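Local coordinates for protein putative hexose oxidase (Nonomuraea sp. ATCC 39727, PDB 5AWV) that probably oxidises the sugar of teicoplanin-type glycopeptide antibiotics, using a flavin (FAD) that is held covalently at two points, at residues 136-141 with 241-246; 313-318 with 324-329; 332-335 with 339-342; 490-493 with 498-501. All coordinates share one frame; numbering follows the deposited sequence.

Interaction 1: residues 136-141 with 241-246; sequences EKLYLG and RLLPKP
Two separate apolar contacts, Leu-138 on Leu-243 and Tyr-139 on Pro-246, seat helix 131-142 of the FAD-binding domain against the loop that runs from strand 223-229 to strand 249-257. The fold is that of the oxygen-dependent FAD-linked oxidoreductases, and this loop carries the chain from strand 223-229, the central strand of the five-stranded antiparallel sheet and the last of it in sequence, into the seven-stranded sheet beyond it. Helix and loop do not lie close along their whole length: the CA atoms of Leu-138 and Leu-243 are 9.0 Å apart, and only side chains bridge the interval. Each leucine offers one methyl, CD1 of Leu-138 meeting CD1 of Leu-243 at 4.0 Å. Phe-123 of strand 122-125 touches both residues, so the pair is part of a larger apolar cluster laid over the sheet.

One residue further along the helix the chemistry changes from methyl to ring. Tyr-139 has CG anti to its backbone nitrogen (chi1 -172°), a setting that carries the phenol to Pro-246 although the CB bond is not aimed at the loop. Trp-350 stands edge-to-face to the same phenol and also touches Pro-246, and Arg-41 of a second subunit packs on the tyrosine, placing this end of the contact at a subunit interface. Across the loop, a backbone hydrogen bond between Pro-244 and Thr-145 ties it to the residues just after the helix. The proline reaches the ring obliquely through a single carbon, CG, which sits 3.9 Å from both CD1 and CE1 of Tyr-139.

Interaction 2: residues 313-318 with 324-329; sequences IQVDAT and RLLDAH
Leu-326 lies against both Ile-313 and Val-315, two residues of strand 309-316 whose CB atoms point to the same face of the sheet. The tightest approach is that of Leu-326 CD2 to Ile-313 CG2, at 3.6 Å, and the same CD2 methyl also lies near CB and CD1 of the isoleucine. Val-315 uses its CG2 branch, which comes to 4.1 Å from Leu-326 CB and so touches the root of the leucine. With CG anti to the backbone nitrogen (chi1 -175°), Leu-326 is carried back toward the strand, where CD2 alone of its two methyls reaches Ile-313. One helical turn on, His-329 presents its CD2 edge, and Ile-313 CD1 meets it in the ring plane at 3.9 Å.

Further out, the imidazole is fixed by a hydrogen bond between NE2 and Ser-293 OG on the neighbouring strand 291-298 and by an edge-to-face contact with Trp-277. The strand itself sits inside the seven-stranded sheet, and the helix segment runs back over it nearly antiparallel, at 152°. Where the strand ends, Asp-316 forms an Asx turn: its OD1 accepts from Thr-318 N at 2.9 Å and from Thr-318 OG1 at 2.6 Å.

Helix 322-334 thus folds back over the preceding strand, a beta-alpha unit packed antiparallel, in which a buried histidine turns carbon to the aliphatic layer and satisfies its NE2 at a serine.

Interaction 3: residues 332-335 with 339-342; sequences AVID and PAEV
Ile-334, the last helical residue of 322-334, spans two residues of the edge strand 340-349 with two different branches. Its CG2 methyl rests on Ala-340 CB at 3.7 Å, and its longer branch ends in CD1, which lies 3.8 Å from Val-342 CG2. Ala-340 and Val-342 are two positions apart, and their CB atoms both face the helix end, while that of Glu-341 between them points away.

The torsions of the isoleucine explain this division of work. CG1 sits between the backbone nitrogen and the carbonyl carbon (chi1 70°), a sterically costly placement for a branched side chain, and the chain then extends fully to CD1 (chi2 175°). The result is a forked grip, with the short methyl over the alanine and the extended arm at the valine. Val-342 in turn has CG1 anti to its nitrogen (chi1 -177°), which leaves CG2 as the branch offered to Ile-334. At Ala-340 the CB is all there is to touch, and it lies near both CG2 and CB of the isoleucine.

Behind the pair, Val-255 of strand 249-257 contacts both Ile-334 and Ala-340, extending the apolar patch into the seven-stranded sheet. The helix stops here: Asp-335 is the first residue to leave helical geometry. Both it and Arg-269 of helix 264-280 belong to sites where N-acetyl-D-glucosamine has been seen, although at Asp-335 the sugar is absent from this chain.

Between these two segments the contact is therefore aliphatic and close to the protein surface, while the carboxylate of Asp-335 is paired with Arg-269 in a salt bridge and the side chain of Glu-341 starts out away from the helix.

Interaction 4: residues 490-493 with 498-501; sequences WHDL and NHPR
His-491 and His-499 form an offset, parallel-displaced imidazole stack that joins helices 490-495 and 499-509 across a short turn, within the berberine-bridge-enzyme-like region near the C-terminus. The ring planes are only 6° apart and the two centroids are separated by 3.8 Å. The overlap is close: His-499 CE1 sits over the centre of the His-491 ring, whereas His-491 ND1 lies over the other ring toward its rim. The CB of His-491 joins in as well, making a CH-pi contact over the same imidazole of His-499.

Both first torsions favour this meeting. His-491 holds CG between backbone nitrogen and carbonyl carbon (chi1 54°), and His-499 extends CG away from its own nitrogen, so each ring is carried into the space between the helices. On its other side, His-491 CB also lies over one face of the Trp-490 indole.

Asp-492 supplies the polar side. Its OD1 accepts a hydrogen bond from His-491 ND1 at 2.7 Å; OD1 lies close to the imidazole plane at the ring edge, but the nitrogen approaches from above the carboxylate plane. This bond helps to set the rotation of the His-491 ring, and the negative charge of the carboxylate would tend to polarise it. The two ND1 atoms of the histidines are close but do not bond to each other. Asp-492 OD1 and His-499 ND1 are joined instead through one water molecule, which donates to OD1 at 3.1 Å and lies 2.7 Å from His-499 ND1, in the plane of that ring.

Along the chain the four contacts follow one another, each closing before the next opens. Interactions 2 and 3 are close relatives: their centres lie 15 Å apart, both use helix 322-334, and both pack it on one seven-stranded sheet, the former around the middle of the helix and the latter at its end. Interaction 1 lies on the flavin-binding side, where its loop leads into strand 249-257 of the same sheet; its nearest atoms come within about 6 Å of interaction 2, without touching. Interaction 4 stands apart, with its centre 34 to 39 Å from the others. One helix is thus fastened to the sheet at two points, while interactions 1 and 4 hold other parts of the fold.

Interaction 1: residues 136-141 with 241-246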
# COMPACT_ATOMS: atom_id res chain seq x y z
N GLU A 136 -11.75 -3.24 -8.99
CA GLU A 136 -12.54 -3.66 -10.10
C GLU A 136 -13.40 -4.90 -9.77
O GLU A 136 -14.56 -4.91 -10.11
CB GLU A 136 -11.58 -3.88 -11.28
CG GLU A 136 -12.17 -3.76 -12.62
CD GLU A 136 -12.61 -2.29 -12.92
OE1 GLU A 136 -13.85 -2.16 -12.90
OE2 GLU A 136 -11.73 -1.35 -13.06
N LYS A 137 -12.78 -5.96 -9.23
CA LYS A 137 -13.51 -7.14 -8.91
C LYS A 137 -14.54 -6.99 -7.81
O LYS A 137 -15.63 -7.56 -7.87
CB LYS A 137 -12.53 -8.21 -8.51
CG LYS A 137 -13.10 -9.56 -8.15
CD LYS A 137 -13.68 -10.37 -9.27
CE LYS A 137 -14.16 -11.78 -8.75
NZ LYS A 137 -13.02 -12.74 -8.71
N LEU A 138 -14.19 -6.30 -6.75
CA LEU A 138 -15.15 -6.02 -5.67
C LEU A 138 -16.36 -5.22 -6.22
O LEU A 138 -17.51 -5.49 -5.82
CB LEU A 138 -14.47 -5.29 -4.53
CG LEU A 138 -13.49 -6.07 -3.63
CD1 LEU A 138 -13.07 -5.20 -2.38
CD2 LEU A 138 -14.10 -7.35 -3.04
N TYR A 139 -16.10 -4.26 -7.09
CA TYR A 139 -17.15 -3.47 -7.68
C TYR A 139 -18.06 -4.24 -8.64
O TYR A 139 -19.31 -4.26 -8.43
CB TYR A 139 -16.55 -2.31 -8.44
CG TYR A 139 -17.56 -1.28 -8.98
CD1 TYR A 139 -18.60 -0.84 -8.19
CD2 TYR A 139 -17.53 -0.84 -10.31
CE1 TYR A 139 -19.49 0.11 -8.64
CE2 TYR A 139 -18.47 0.09 -10.79
CZ TYR A 139 -19.41 0.60 -9.92
OH TYR A 139 -20.36 1.57 -10.28
N LEU A 140 -17.44 -4.95 -9.58
CA LEU A 140 -18.21 -5.81 -10.54
C LEU A 140 -19.05 -6.92 -9.87
O LEU A 140 -20.27 -7.07 -10.17
CB LEU A 140 -17.32 -6.30 -11.67
CG LEU A 140 -16.86 -5.18 -12.62
CD1 LEU A 140 -16.20 -5.76 -13.86
CD2 LEU A 140 -17.96 -4.22 -13.10
N GLY A 141 -18.43 -7.63 -8.95
CA GLY A 141 -19.00 -8.74 -8.31
C GLY A 141 -20.08 -8.41 -7.36
O GLY A 141 -21.13 -9.09 -7.36
N ARG A 241 -23.50 -6.34 1.37
CA ARG A 241 -23.49 -5.49 2.58
C ARG A 241 -22.20 -5.62 3.42
O ARG A 241 -22.02 -4.95 4.42
CB ARG A 241 -24.77 -5.79 3.44
CG ARG A 241 -26.00 -5.12 2.83
CD ARG A 241 -27.36 -5.60 3.31
NE ARG A 241 -27.63 -5.62 4.75
CZ ARG A 241 -27.63 -4.57 5.59
NH1 ARG A 241 -27.30 -3.35 5.18
NH2 ARG A 241 -27.92 -4.76 6.88
N LEU A 242 -21.28 -6.50 3.02
CA LEU A 242 -20.18 -6.86 3.89
C LEU A 242 -19.00 -5.93 3.73
O LEU A 242 -18.10 -5.98 4.56
CB LEU A 242 -19.71 -8.30 3.70
CG LEU A 242 -20.71 -9.31 4.27
CD1 LEU A 242 -20.29 -10.67 3.77
CD2 LEU A 242 -20.73 -9.20 5.78
N LEU A 243 -19.01 -5.04 2.72
CA LEU A 243 -17.98 -3.95 2.59
C LEU A 243 -18.67 -2.67 2.17
O LEU A 243 -19.81 -2.73 1.72
CB LEU A 243 -16.89 -4.32 1.58
CG LEU A 243 -15.88 -5.29 2.15
CD1 LEU A 243 -14.98 -5.80 1.06
CD2 LEU A 243 -15.06 -4.78 3.35
N PRO A 244 -17.99 -1.53 2.32
CA PRO A 244 -18.59 -0.22 1.92
C PRO A 244 -19.02 -0.17 0.45
O PRO A 244 -18.39 -0.78 -0.40
CB PRO A 244 -17.45 0.75 2.12
CG PRO A 244 -16.65 0.13 3.22
CD PRO A 244 -16.69 -1.34 3.00
N LYS A 245 -20.15 0.46 0.21
CA LYS A 245 -20.65 0.61 -1.11
C LYS A 245 -20.02 1.87 -1.70
O LYS A 245 -20.15 2.90 -1.08
CB LYS A 245 -22.16 0.76 -1.06
CG LYS A 245 -22.81 0.91 -2.46
CD LYS A 245 -24.36 0.99 -2.42
CE LYS A 245 -25.02 0.00 -1.42
NZ LYS A 245 -25.84 -1.15 -1.96
N PRO A 246 -19.29 1.77 -2.84
CA PRO A 246 -18.73 3.05 -3.35
C PRO A 246 -19.85 4.01 -3.85
O PRO A 246 -20.99 3.60 -4.11
CB PRO A 246 -17.84 2.60 -4.53
CG PRO A 246 -18.58 1.44 -5.08
CD PRO A 246 -19.13 0.70 -3.84

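Interaction 2: residues 313-318 with 324-329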
# COMPACT_ATOMS: atom_id res chain seq x y z
N ILE A 313 -9.79 17.74 -5.99
CA ILE A 313 -10.85 17.56 -5.02
C ILE A 313 -11.87 16.57 -5.58
O ILE A 313 -12.21 16.59 -6.79
CB ILE A 313 -11.59 18.88 -4.77
CG1 ILE A 313 -10.60 20.00 -4.54
CG2 ILE A 313 -12.63 18.77 -3.66
CD1 ILE A 313 -11.25 21.36 -4.73
N GLN A 314 -12.44 15.76 -4.70
CA GLN A 314 -13.60 15.00 -5.08
C GLN A 314 -14.60 14.92 -4.00
O GLN A 314 -14.24 14.89 -2.79
CB GLN A 314 -13.16 13.61 -5.52
CG GLN A 314 -12.46 12.83 -4.49
CD GLN A 314 -12.04 11.39 -4.98
OE1 GLN A 314 -12.53 10.40 -4.49
NE2 GLN A 314 -11.18 11.33 -5.92
N VAL A 315 -15.86 14.83 -4.37
CA VAL A 315 -16.92 14.68 -3.40
C VAL A 315 -17.88 13.64 -3.90
O VAL A 315 -18.15 13.56 -5.09
CB VAL A 315 -17.69 16.01 -3.26
CG1 VAL A 315 -18.74 15.98 -2.16
CG2 VAL A 315 -16.69 17.08 -2.93
N ASP A 316 -18.36 12.81 -2.97
CA ASP A 316 -19.46 11.89 -3.20
C ASP A 316 -20.65 12.68 -3.71
O ASP A 316 -21.20 13.51 -2.98
CB ASP A 316 -19.81 11.22 -1.86
CG ASP A 316 -20.94 10.22 -1.97
OD1 ASP A 316 -21.61 10.11 -3.03
OD2 ASP A 316 -21.06 9.46 -1.01
N ALA A 317 -21.03 12.42 -4.95
CA ALA A 317 -22.12 13.06 -5.63
C ALA A 317 -23.53 12.50 -5.38
O ALA A 317 -24.45 12.94 -6.01
CB ALA A 317 -21.83 13.09 -7.11
N THR A 318 -23.70 11.57 -4.44
CA THR A 318 -24.97 10.96 -4.14
C THR A 318 -25.99 11.99 -3.57
O THR A 318 -27.14 12.01 -4.02
CB THR A 318 -24.78 9.92 -3.03
OG1 THR A 318 -23.85 8.96 -3.46
CG2 THR A 318 -26.13 9.21 -2.58
N ARG A 324 -22.62 22.11 -3.45
CA ARG A 324 -22.38 23.15 -2.40
C ARG A 324 -21.19 22.85 -1.58
O ARG A 324 -20.45 23.74 -1.22
CB ARG A 324 -23.51 23.25 -1.41
CG ARG A 324 -24.46 24.33 -1.64
CD ARG A 324 -25.43 24.42 -0.48
NE ARG A 324 -26.48 23.42 -0.64
CZ ARG A 324 -26.99 22.70 0.36
NH1 ARG A 324 -26.49 22.74 1.60
NH2 ARG A 324 -27.95 21.85 0.10
N LEU A 325 -21.03 21.58 -1.17
CA LEU A 325 -19.88 21.29 -0.34
C LEU A 325 -18.59 21.53 -1.03
O LEU A 325 -17.60 22.00 -0.42
CB LEU A 325 -19.93 19.84 0.13
CG LEU A 325 -21.08 19.42 1.01
CD1 LEU A 325 -20.91 17.90 1.36
CD2 LEU A 325 -21.30 20.28 2.26
N LEU A 326 -18.57 21.16 -2.31
CA LEU A 326 -17.38 21.28 -3.16
C LEU A 326 -17.00 22.76 -3.31
O LEU A 326 -15.82 23.16 -3.11
CB LEU A 326 -17.73 20.68 -4.49
CG LEU A 326 -16.67 20.54 -5.57
CD1 LEU A 326 -16.95 21.21 -6.88
CD2 LEU A 326 -15.25 20.62 -5.25
N ASP A 327 -18.05 23.56 -3.53
CA ASP A 327 -17.86 25.04 -3.76
C ASP A 327 -17.38 25.71 -2.55
O ASP A 327 -16.47 26.53 -2.59
CB ASP A 327 -19.13 25.68 -4.29
CG ASP A 327 -19.38 25.38 -5.76
OD1 ASP A 327 -18.43 24.94 -6.44
OD2 ASP A 327 -20.56 25.51 -6.18
N ALA A 328 -17.99 25.40 -1.43
CA ALA A 328 -17.58 25.94 -0.17
C ALA A 328 -16.16 25.59 0.26
O ALA A 328 -15.43 26.44 0.80
CB ALA A 328 -18.54 25.53 0.89
N HIS A 329 -15.72 24.34 0.03
CA HIS A 329 -14.33 24.01 0.25
C HIS A 329 -13.37 24.84 -0.62
O HIS A 329 -12.34 25.36 -0.15
CB HIS A 329 -14.13 22.47 -0.06
CG HIS A 329 -12.73 22.00 0.09
ND1 HIS A 329 -12.11 21.87 1.30
CD2 HIS A 329 -11.83 21.63 -0.84
CE1 HIS A 329 -10.87 21.44 1.11
NE2 HIS A 329 -10.69 21.27 -0.18

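Interaction 3: residues 332-335 with 339-342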
# COMPACT_ATOMS: atom_id res chain seq x y z
N ALA A 332 -13.17 28.54 0.59
CA ALA A 332 -12.42 28.64 1.80
C ALA A 332 -10.96 28.60 1.48
O ALA A 332 -10.17 29.32 2.08
CB ALA A 332 -12.79 27.51 2.79
N VAL A 333 -10.56 27.69 0.61
CA VAL A 333 -9.14 27.48 0.38
C VAL A 333 -8.51 28.68 -0.38
O VAL A 333 -7.35 29.05 -0.09
CB VAL A 333 -8.81 26.15 -0.35
CG1 VAL A 333 -7.34 26.05 -0.76
CG2 VAL A 333 -9.03 24.94 0.60
N ILE A 334 -9.21 29.17 -1.40
CA ILE A 334 -8.64 30.21 -2.30
C ILE A 334 -8.96 31.65 -1.86
O ILE A 334 -8.50 32.55 -2.50
CB ILE A 334 -9.06 30.03 -3.75
CG1 ILE A 334 -10.54 30.35 -3.98
CG2 ILE A 334 -8.67 28.65 -4.28
CD1 ILE A 334 -10.92 30.28 -5.44
N ASP A 335 -9.57 31.84 -0.73
CA ASP A 335 -9.92 33.19 -0.24
C ASP A 335 -8.64 34.03 -0.04
O ASP A 335 -7.75 33.68 0.74
CB ASP A 335 -10.60 33.05 1.11
CG ASP A 335 -11.05 34.34 1.65
OD1 ASP A 335 -11.75 35.09 0.93
OD2 ASP A 335 -10.74 34.58 2.81
N PRO A 339 -3.48 33.92 -7.35
CA PRO A 339 -3.08 33.10 -8.51
C PRO A 339 -3.68 31.69 -8.58
O PRO A 339 -2.94 30.78 -8.92
CB PRO A 339 -1.53 33.03 -8.37
CG PRO A 339 -1.28 33.20 -6.92
CD PRO A 339 -2.40 34.03 -6.35
N ALA A 340 -4.98 31.54 -8.25
CA ALA A 340 -5.76 30.27 -8.29
C ALA A 340 -6.72 30.24 -9.53
O ALA A 340 -7.40 31.20 -9.75
CB ALA A 340 -6.57 30.13 -7.01
N GLU A 341 -6.75 29.16 -10.30
CA GLU A 341 -7.67 28.91 -11.42
C GLU A 341 -8.63 27.70 -11.09
O GLU A 341 -8.19 26.61 -10.71
CB GLU A 341 -6.86 28.58 -12.68
CG GLU A 341 -7.69 28.40 -13.96
CD GLU A 341 -8.15 26.97 -14.36
OE1 GLU A 341 -9.24 26.85 -14.99
OE2 GLU A 341 -7.44 25.97 -14.11
N VAL A 342 -9.93 27.91 -11.21
CA VAL A 342 -10.98 26.97 -10.82
C VAL A 342 -11.86 26.60 -12.02
O VAL A 342 -12.67 27.38 -12.46
CB VAL A 342 -11.86 27.57 -9.74
CG1 VAL A 342 -12.92 26.56 -9.27
CG2 VAL A 342 -11.00 28.10 -8.61

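Interaction 4: residues 490-493 with 498-501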
# COMPACT_ATOMS: atom_id res chain seq x y z
N TRP A 490 12.47 6.11 16.28
CA TRP A 490 11.63 5.89 15.07
C TRP A 490 10.34 5.19 15.40
O TRP A 490 9.24 5.63 14.98
CB TRP A 490 12.38 5.08 14.03
CG TRP A 490 12.67 3.61 14.43
CD1 TRP A 490 13.82 3.13 15.03
CD2 TRP A 490 11.85 2.45 14.17
NE1 TRP A 490 13.73 1.77 15.17
CE2 TRP A 490 12.52 1.33 14.67
CE3 TRP A 490 10.61 2.26 13.56
CZ2 TRP A 490 12.02 0.05 14.56
CZ3 TRP A 490 10.07 0.99 13.53
CH2 TRP A 490 10.79 -0.10 14.02
N HIS A 491 10.43 4.13 16.23
CA HIS A 491 9.24 3.33 16.53
C HIS A 491 8.17 4.06 17.30
O HIS A 491 6.99 3.77 17.20
CB HIS A 491 9.62 1.98 17.14
CG HIS A 491 10.52 2.06 18.33
ND1 HIS A 491 10.13 2.62 19.53
CD2 HIS A 491 11.78 1.65 18.49
CE1 HIS A 491 11.11 2.50 20.40
NE2 HIS A 491 12.11 1.90 19.79
N ASP A 492 8.56 5.05 18.08
CA ASP A 492 7.59 5.90 18.74
C ASP A 492 6.92 6.92 17.85
O ASP A 492 5.78 7.23 18.06
CB ASP A 492 8.20 6.58 19.94
CG ASP A 492 8.63 5.53 21.07
OD1 ASP A 492 8.45 4.25 20.96
OD2 ASP A 492 9.08 6.04 22.10
N LEU A 493 7.60 7.38 16.83
CA LEU A 493 6.98 8.25 15.87
C LEU A 493 5.94 7.45 15.01
O LEU A 493 4.86 7.96 14.76
CB LEU A 493 8.08 8.80 14.89
CG LEU A 493 9.21 9.62 15.56
CD1 LEU A 493 10.16 10.10 14.49
CD2 LEU A 493 8.58 10.78 16.29
N ASN A 498 1.26 2.21 20.86
CA ASN A 498 1.10 0.84 20.41
C ASN A 498 2.42 0.06 20.31
O ASN A 498 2.40 -1.15 20.08
CB ASN A 498 0.31 0.79 19.06
CG ASN A 498 -1.13 1.28 19.20
OD1 ASN A 498 -1.71 1.19 20.28
ND2 ASN A 498 -1.73 1.81 18.09
N HIS A 499 3.59 0.73 20.44
CA HIS A 499 4.78 0.06 20.22
C HIS A 499 4.99 -1.14 21.25
O HIS A 499 5.46 -2.23 20.86
CB HIS A 499 5.96 0.99 20.26
CG HIS A 499 7.22 0.29 19.99
ND1 HIS A 499 8.26 0.22 20.90
CD2 HIS A 499 7.62 -0.37 18.90
CE1 HIS A 499 9.24 -0.49 20.37
NE2 HIS A 499 8.88 -0.83 19.14
N PRO A 500 4.64 -0.91 22.52
CA PRO A 500 4.87 -1.98 23.51
C PRO A 500 4.10 -3.24 23.15
O PRO A 500 4.67 -4.31 23.19
CB PRO A 500 4.45 -1.35 24.87
CG PRO A 500 4.66 0.13 24.64
CD PRO A 500 4.34 0.37 23.16
N ARG A 501 2.83 -3.13 22.83
CA ARG A 501 2.08 -4.29 22.39
C ARG A 501 2.60 -4.91 21.10
O ARG A 501 2.73 -6.14 21.02
CB ARG A 501 0.62 -3.96 22.25
CG ARG A 501 -0.19 -5.23 21.95
CD ARG A 501 -1.64 -4.89 21.99
NE ARG A 501 -2.40 -6.09 21.75
CZ ARG A 501 -3.67 -6.10 21.47
NH1 ARG A 501 -4.38 -4.98 21.40
NH2 ARG A 501 -4.24 -7.26 21.29
O HOH W 1 7.96 1.96 22.95